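Local coordinates for Slr1438 protein (Synechocystis sp., PDB 3K25) that probably binds sugars and may act as an aldose 1-epimerase-like isomerase, though its true substrate and function remain unestablished, at residues Leu12-Glu17 and Leu27-Gly32; Gly72-Asp77 and Asn261-Gly266; Asp77-Ala82 and Glu124-Ala129. One frame throughout, in Å; residues are numbered along the deposited sequence.

How the interactions relate
From the N terminus, interaction 1 comes first: it closes a short hairpin loop by bringing 27-32 back beside 12-17. The chain later runs through 72-77, whose partner at 261-266 lies 184 residues on, so interaction 2 closes a long loop between a connection ahead of strand 78-81 and a short helix. Interaction 3, between 77-82 and 124-129, is nested inside that loop and joins strand 78-81 to the loop leading into strand 130-139. Interactions 2 and 3 share Asp77 and touch, with Phe79 packing on Leu74, Leu263 and Asn264, their centres about 11 Å apart. Interaction 1 lies apart, about 30 Å from interaction 2 and 29 Å from interaction 3, measured between centres.

Interaction 1: Leu12-Glu17 and Leu27-Gly32; sequences LTYHLE and LVPGRG
Tyr14 and Leu27 face each other as an antiparallel hydrogen-bonded pair, joined by two backbone bonds. Tyr14 N donates a hydrogen bond to Leu27 O at 2.7 Å with a nearly straight N-H...O angle of 164°, and Leu27 N returns a bond of 2.9 Å to Tyr14 O. Both donors lie in the plane of the carbonyl they address, so both bonds are well directed and fix the register here. The side chains of Tyr14 and Leu27 leave on the same face of the sheet. A chi1 of -93° sets the Tyr14 ring so that its CD1 comes within 4.3 Å of Pro29 CG, a loose apolar touch at the end of the strand. Beyond these two residues the face is lined by strands 110-117 and 130-139: Tyr14 rests on Leu112, Leu27 on Leu114 and Tyr136, and Pro29 also on Leu114. Before the strand begins, the carbonyl of Leu12 is flanked by side chains, with Val28 CG2 3.7 Å from Leu12 O and Pro29 CD 3.7 Å from the same atom. Thr13 crosses Val28 obliquely. Its chi1 of -53° sets OG1 beside its own backbone N, where it hydrogen-bonds the carbonyl of Pro11 while passing 4.1 Å from Val28 CB. The other branch, CG2, lies anti to the backbone N and approaches Leu27 O at 3.9 Å. The two segments thus form the open end of a beta hairpin made by strands 14-18 and 23-28, the first two strands of a small antiparallel sheet.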
# COMPACT_ATOMS: atom_id res chain seq x y z
N LEU A 12 -6.51 -5.37 18.08
CA LEU A 12 -6.10 -6.76 17.97
C LEU A 12 -4.98 -6.79 16.93
O LEU A 12 -5.19 -6.53 15.73
CB LEU A 12 -7.28 -7.62 17.54
CG LEU A 12 -6.99 -9.11 17.76
CD1 LEU A 12 -8.20 -9.78 18.40
CD2 LEU A 12 -6.61 -9.75 16.45
N THR A 13 -3.79 -7.12 17.41
CA THR A 13 -2.61 -7.15 16.57
C THR A 13 -2.01 -8.54 16.41
O THR A 13 -1.82 -9.26 17.40
CB THR A 13 -1.55 -6.22 17.16
OG1 THR A 13 -2.14 -4.93 17.37
CG2 THR A 13 -0.35 -6.11 16.24
N TYR A 14 -1.72 -8.90 15.17
CA TYR A 14 -1.10 -10.18 14.88
C TYR A 14 0.39 -9.95 14.75
O TYR A 14 0.83 -8.90 14.29
CB TYR A 14 -1.67 -10.78 13.59
CG TYR A 14 -2.83 -11.71 13.87
CD1 TYR A 14 -4.10 -11.21 14.18
CD2 TYR A 14 -2.65 -13.09 13.92
CE1 TYR A 14 -5.15 -12.07 14.53
CE2 TYR A 14 -3.67 -13.95 14.27
CZ TYR A 14 -4.92 -13.44 14.58
OH TYR A 14 -5.92 -14.31 14.94
N HIS A 15 1.17 -10.93 15.19
CA HIS A 15 2.64 -10.85 15.14
C HIS A 15 3.20 -12.00 14.33
O HIS A 15 2.94 -13.17 14.62
CB HIS A 15 3.21 -10.88 16.55
CG HIS A 15 2.87 -9.68 17.36
ND1 HIS A 15 3.57 -8.50 17.26
CD2 HIS A 15 1.90 -9.47 18.28
CE1 HIS A 15 3.04 -7.61 18.09
NE2 HIS A 15 2.03 -8.17 18.72
N LEU A 16 3.97 -11.67 13.30
CA LEU A 16 4.57 -12.69 12.45
C LEU A 16 6.08 -12.71 12.62
O LEU A 16 6.70 -11.66 12.85
CB LEU A 16 4.20 -12.45 10.98
CG LEU A 16 2.82 -12.92 10.52
CD1 LEU A 16 1.73 -12.03 11.13
CD2 LEU A 16 2.75 -12.88 8.99
N GLU A 17 6.67 -13.90 12.51
CA GLU A 17 8.11 -14.01 12.65
C GLU A 17 8.79 -15.26 12.08
O GLU A 17 8.16 -16.31 11.89
CB GLU A 17 8.50 -13.88 14.14
CG GLU A 17 9.44 -14.97 14.63
CD GLU A 17 9.84 -14.79 16.08
OE1 GLU A 17 10.57 -13.83 16.37
OE2 GLU A 17 9.40 -15.60 16.92
N LEU A 27 0.76 -6.95 12.11
CA LEU A 27 -0.38 -6.69 11.25
C LEU A 27 -1.65 -6.56 12.09
O LEU A 27 -1.94 -7.42 12.90
CB LEU A 27 -0.49 -7.81 10.21
CG LEU A 27 -1.74 -8.06 9.37
CD1 LEU A 27 -2.37 -6.78 8.89
CD2 LEU A 27 -1.35 -8.95 8.22
N VAL A 28 -2.38 -5.46 11.92
CA VAL A 28 -3.61 -5.24 12.67
C VAL A 28 -4.79 -5.12 11.68
O VAL A 28 -5.10 -4.03 11.16
CB VAL A 28 -3.47 -3.99 13.62
CG1 VAL A 28 -2.51 -3.00 13.04
CG2 VAL A 28 -4.83 -3.32 13.89
N PRO A 29 -5.45 -6.26 11.40
CA PRO A 29 -6.60 -6.50 10.51
C PRO A 29 -7.85 -5.62 10.61
O PRO A 29 -8.48 -5.35 9.60
CB PRO A 29 -6.91 -7.97 10.76
CG PRO A 29 -6.42 -8.20 12.15
CD PRO A 29 -5.12 -7.48 12.15
N GLY A 30 -8.21 -5.21 11.82
CA GLY A 30 -9.39 -4.37 11.99
C GLY A 30 -9.20 -2.96 11.45
O GLY A 30 -10.18 -2.22 11.29
N ARG A 31 -7.95 -2.58 11.18
CA ARG A 31 -7.63 -1.26 10.65
C ARG A 31 -7.21 -1.31 9.20
O ARG A 31 -6.18 -0.75 8.83
CB ARG A 31 -6.49 -0.62 11.43
CG ARG A 31 -6.78 -0.32 12.87
CD ARG A 31 -7.89 0.68 13.03
NE ARG A 31 -7.50 1.66 14.03
CZ ARG A 31 -6.76 2.73 13.77
NH1 ARG A 31 -6.35 2.94 12.53
NH2 ARG A 31 -6.40 3.56 14.74
N GLY A 32 -8.00 -1.98 8.37
CA GLY A 32 -7.67 -2.05 6.96
C GLY A 32 -6.72 -3.17 6.54
O GLY A 32 -6.09 -3.05 5.49

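Interaction 2: Gly72-Asp77 and Asn261-Gly266; sequences GNLPQD and NALNSG
Leu74 has CG anti to its carbonyl carbon (chi1 -58°) and an extended chi2 of 179°, which carries its two methyls toward the start of helix 262-265. Asn261, the residue just ahead of that helix, has CG anti to its backbone N (chi1 -159°), and this swings its side chain across to the ring of Pro75. Leu74 CD2 lies 3.8 Å from Asn261 CA, whereas CD1 touches Leu263 CD2 at 4.3 Å, so the forked end of Leu74 meets both the residue before the helix and its first turn. Pro75 crosses the Asn261 side chain obliquely, with Pro75 CG 3.9 Å from Asn261 CG. Asn264 crosses Leu74 obliquely too, its ND2 3.8 Å from Leu74 CD2. No direct hydrogen bond joins the two backbones; a water bridges them, donating to Asn73 O at 3.0 Å and accepting from Asn261 N at 3.0 Å. The Asn261 carbonyl accepts from both Asn264 N and Ser265 N, so the helix opens directly from the residue that meets the loop. Around this surface contact, Asn264 ND2 probably bonds the carbonyl of Gln78, and strand 78-81 is the neighbour that packs against both segments. On the helix, Ala262 and Leu263 rest against Ser160 and Pro158 of strand 157-168.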
# COMPACT_ATOMS: atom_id res chain seq x y z
N GLY A 72 -5.45 7.39 -5.09
CA GLY A 72 -5.52 8.83 -5.22
C GLY A 72 -6.97 9.27 -5.07
O GLY A 72 -7.81 8.53 -4.53
N ASN A 73 -7.29 10.46 -5.56
CA ASN A 73 -8.66 10.94 -5.43
C ASN A 73 -9.32 11.09 -6.79
O ASN A 73 -8.69 10.86 -7.82
CB ASN A 73 -8.65 12.28 -4.71
CG ASN A 73 -7.82 13.29 -5.45
OD1 ASN A 73 -8.20 13.75 -6.52
ND2 ASN A 73 -6.65 13.63 -4.90
N LEU A 74 -10.59 11.47 -6.77
CA LEU A 74 -11.34 11.67 -8.00
C LEU A 74 -11.82 13.12 -8.04
O LEU A 74 -12.06 13.74 -7.00
CB LEU A 74 -12.56 10.73 -8.06
CG LEU A 74 -12.33 9.22 -7.97
CD1 LEU A 74 -13.68 8.49 -8.03
CD2 LEU A 74 -11.43 8.76 -9.11
N PRO A 75 -11.95 13.69 -9.25
CA PRO A 75 -12.42 15.07 -9.36
C PRO A 75 -13.81 15.13 -8.76
O PRO A 75 -14.68 14.32 -9.11
CB PRO A 75 -12.44 15.31 -10.87
CG PRO A 75 -11.39 14.38 -11.38
CD PRO A 75 -11.63 13.13 -10.57
N GLN A 76 -14.03 16.07 -7.85
CA GLN A 76 -15.33 16.21 -7.20
C GLN A 76 -15.57 15.01 -6.29
O GLN A 76 -16.66 14.83 -5.75
CB GLN A 76 -16.48 16.26 -8.24
CG GLN A 76 -16.23 17.05 -9.52
CD GLN A 76 -15.93 18.51 -9.27
OE1 GLN A 76 -14.80 18.88 -8.97
NE2 GLN A 76 -16.95 19.35 -9.39
N ASP A 77 -14.54 14.17 -6.14
CA ASP A 77 -14.66 12.97 -5.32
C ASP A 77 -15.78 12.05 -5.80
O ASP A 77 -16.43 11.39 -4.99
CB ASP A 77 -14.88 13.36 -3.85
CG ASP A 77 -13.58 13.58 -3.10
OD1 ASP A 77 -12.57 13.95 -3.74
OD2 ASP A 77 -13.57 13.40 -1.86
N ASN A 261 -7.52 9.00 -10.77
CA ASN A 261 -8.68 9.17 -11.64
C ASN A 261 -8.81 8.13 -12.75
O ASN A 261 -9.42 8.38 -13.79
CB ASN A 261 -8.68 10.57 -12.25
CG ASN A 261 -10.05 10.99 -12.72
OD1 ASN A 261 -10.19 11.57 -13.79
ND2 ASN A 261 -11.08 10.71 -11.92
N ALA A 262 -8.25 6.96 -12.52
CA ALA A 262 -8.31 5.87 -13.48
C ALA A 262 -9.75 5.34 -13.65
O ALA A 262 -10.15 4.92 -14.74
CB ALA A 262 -7.37 4.74 -13.03
N LEU A 263 -10.53 5.37 -12.56
CA LEU A 263 -11.91 4.91 -12.58
C LEU A 263 -12.76 5.77 -13.53
O LEU A 263 -13.83 5.35 -13.97
CB LEU A 263 -12.50 4.96 -11.17
CG LEU A 263 -13.84 4.27 -10.91
CD1 LEU A 263 -13.69 2.79 -11.16
CD2 LEU A 263 -14.30 4.51 -9.48
N ASN A 264 -12.28 6.98 -13.82
CA ASN A 264 -12.98 7.90 -14.71
C ASN A 264 -12.37 8.02 -16.10
O ASN A 264 -13.10 8.14 -17.10
CB ASN A 264 -13.03 9.31 -14.10
CG ASN A 264 -14.10 9.45 -13.06
OD1 ASN A 264 -15.27 9.13 -13.30
ND2 ASN A 264 -13.72 9.94 -11.89
N SER A 265 -11.04 8.00 -16.17
CA SER A 265 -10.34 8.14 -17.45
C SER A 265 -10.19 6.81 -18.17
O SER A 265 -10.18 6.76 -19.41
CB SER A 265 -8.96 8.75 -17.25
OG SER A 265 -8.06 7.79 -16.74
N GLY A 266 -10.08 5.73 -17.40
CA GLY A 266 -9.91 4.41 -17.97
C GLY A 266 -8.44 4.04 -18.08
O GLY A 266 -8.11 2.92 -18.45
O HOH W 1 -8.66 7.86 -8.22

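Interaction 3: Asp77-Ala82 and Glu124-Ala129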
# COMPACT_ATOMS: atom_id res chain seq x y z
N ASP A 77 -14.54 14.17 -6.14
CA ASP A 77 -14.66 12.97 -5.32
C ASP A 77 -15.78 12.05 -5.80
O ASP A 77 -16.43 11.39 -4.99
CB ASP A 77 -14.88 13.36 -3.85
CG ASP A 77 -13.58 13.58 -3.10
OD1 ASP A 77 -12.57 13.95 -3.74
OD2 ASP A 77 -13.57 13.40 -1.86
N GLN A 78 -16.01 12.02 -7.11
CA GLN A 78 -17.04 11.14 -7.63
C GLN A 78 -16.79 10.63 -9.04
O GLN A 78 -15.89 11.10 -9.75
CB GLN A 78 -18.40 11.83 -7.60
CG GLN A 78 -18.60 12.85 -8.69
CD GLN A 78 -19.97 13.47 -8.62
OE1 GLN A 78 -20.37 14.00 -7.59
NE2 GLN A 78 -20.70 13.41 -9.73
N PHE A 79 -17.58 9.63 -9.41
CA PHE A 79 -17.54 9.01 -10.73
C PHE A 79 -18.93 8.50 -11.03
O PHE A 79 -19.66 8.05 -10.13
CB PHE A 79 -16.55 7.84 -10.78
CG PHE A 79 -17.02 6.61 -10.05
CD1 PHE A 79 -17.01 6.57 -8.65
CD2 PHE A 79 -17.45 5.49 -10.75
CE1 PHE A 79 -17.43 5.44 -7.97
CE2 PHE A 79 -17.87 4.35 -10.08
CZ PHE A 79 -17.86 4.32 -8.68
N ASN A 80 -19.32 8.58 -12.29
CA ASN A 80 -20.63 8.13 -12.70
C ASN A 80 -20.52 6.72 -13.24
O ASN A 80 -19.52 6.36 -13.86
CB ASN A 80 -21.19 9.05 -13.80
CG ASN A 80 -21.65 10.39 -13.26
OD1 ASN A 80 -21.29 10.79 -12.14
ND2 ASN A 80 -22.44 11.11 -14.05
N HIS A 81 -21.55 5.92 -12.98
CA HIS A 81 -21.59 4.56 -13.49
C HIS A 81 -23.04 4.25 -13.81
O HIS A 81 -23.91 4.34 -12.94
CB HIS A 81 -21.07 3.54 -12.48
CG HIS A 81 -21.26 2.12 -12.92
ND1 HIS A 81 -20.58 1.58 -13.99
CD2 HIS A 81 -22.10 1.15 -12.49
CE1 HIS A 81 -20.99 0.34 -14.19
NE2 HIS A 81 -21.92 0.06 -13.29
N ALA A 82 -23.29 3.88 -15.05
CA ALA A 82 -24.65 3.55 -15.48
C ALA A 82 -25.62 4.67 -15.10
O ALA A 82 -26.62 4.43 -14.42
CB ALA A 82 -25.09 2.23 -14.86
N GLU A 124 -22.87 1.50 -1.56
CA GLU A 124 -23.42 2.84 -1.66
C GLU A 124 -22.42 3.81 -2.29
O GLU A 124 -22.79 4.88 -2.78
CB GLU A 124 -23.82 3.30 -0.26
CG GLU A 124 -24.84 4.41 -0.23
CD GLU A 124 -25.44 4.61 1.15
OE1 GLU A 124 -26.07 3.66 1.67
OE2 GLU A 124 -25.28 5.71 1.73
N ALA A 125 -21.14 3.44 -2.29
CA ALA A 125 -20.09 4.28 -2.86
C ALA A 125 -19.38 3.57 -4.03
O ALA A 125 -18.62 4.20 -4.78
CB ALA A 125 -19.07 4.63 -1.78
N PHE A 126 -19.65 2.27 -4.17
CA PHE A 126 -19.03 1.44 -5.19
C PHE A 126 -19.97 0.25 -5.38
O PHE A 126 -19.82 -0.77 -4.70
CB PHE A 126 -17.66 0.99 -4.67
CG PHE A 126 -16.83 0.27 -5.69
CD1 PHE A 126 -16.41 0.92 -6.85
CD2 PHE A 126 -16.45 -1.06 -5.47
CE1 PHE A 126 -15.61 0.25 -7.80
CE2 PHE A 126 -15.66 -1.74 -6.41
CZ PHE A 126 -15.24 -1.09 -7.58
N PRO A 127 -20.93 0.35 -6.32
CA PRO A 127 -21.93 -0.67 -6.64
C PRO A 127 -21.44 -1.99 -7.22
O PRO A 127 -21.93 -2.43 -8.26
CB PRO A 127 -22.85 0.06 -7.61
CG PRO A 127 -21.88 0.87 -8.39
CD PRO A 127 -20.99 1.45 -7.31
N PHE A 128 -20.48 -2.63 -6.57
CA PHE A 128 -19.98 -3.92 -7.06
C PHE A 128 -19.75 -4.88 -5.90
O PHE A 128 -19.14 -4.52 -4.89
CB PHE A 128 -18.68 -3.72 -7.85
CG PHE A 128 -18.84 -2.79 -9.01
CD1 PHE A 128 -19.33 -3.26 -10.23
CD2 PHE A 128 -18.50 -1.45 -8.89
CE1 PHE A 128 -19.49 -2.40 -11.31
CE2 PHE A 128 -18.65 -0.58 -9.97
CZ PHE A 128 -19.15 -1.06 -11.19
N ALA A 129 -20.24 -6.10 -6.05
CA ALA A 129 -20.12 -7.13 -5.02
C ALA A 129 -18.72 -7.71 -4.95
O ALA A 129 -18.51 -8.90 -5.26
CB ALA A 129 -21.14 -8.24 -5.29
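Phe79 lies between helix 262-265 and the loop 124-129. Its chi1 of 72° puts CG in the crowded position between backbone N and carbonyl carbon. CB lies against the Asn264 carboxamide, CG against Leu263, and CD1 faces a methyl of Leu74. Further out, CE1 points edge-on at the carbonyl of the opposing loop, with Ala125 O near the ring plane 3.6 Å from Phe79 CE1. At the tip, Phe79 CZ meets the edge of Phe126 at CD1, 4.1 Å away, the two side chains crossing at about a right angle, and it also reaches the ring of Pro127. Two residues along, His81 extends toward the same loop with CG anti to its backbone N (chi1 173°). Phe128 comes tip first onto one face of the imidazole, its CZ 3.7 Å from His81 NE2, in an edge-to-face pair with centroids 5.0 Å apart and planes at 57°. The methyl of Ala82 lies over the opposite face, toward its rim, while Pro127 CG approaches His81 CD2 at 4.1 Å. An alanine in place of His81 would remove the imidazole with its Phe128 pairing and Pro127 touch, and would probably leave this end of the loop less firmly held. Within the loop, Phe128 CD2 sits over the centre of the Phe126 ring. Phe128 N bonds Phe126 O at 2.7 Å, making Pro127 the centre of an inverse gamma turn that sets Pro127 against Tyr86, and Phe126 and Phe128 against Phe79 and His81, of the hairpin 78-81/84-87.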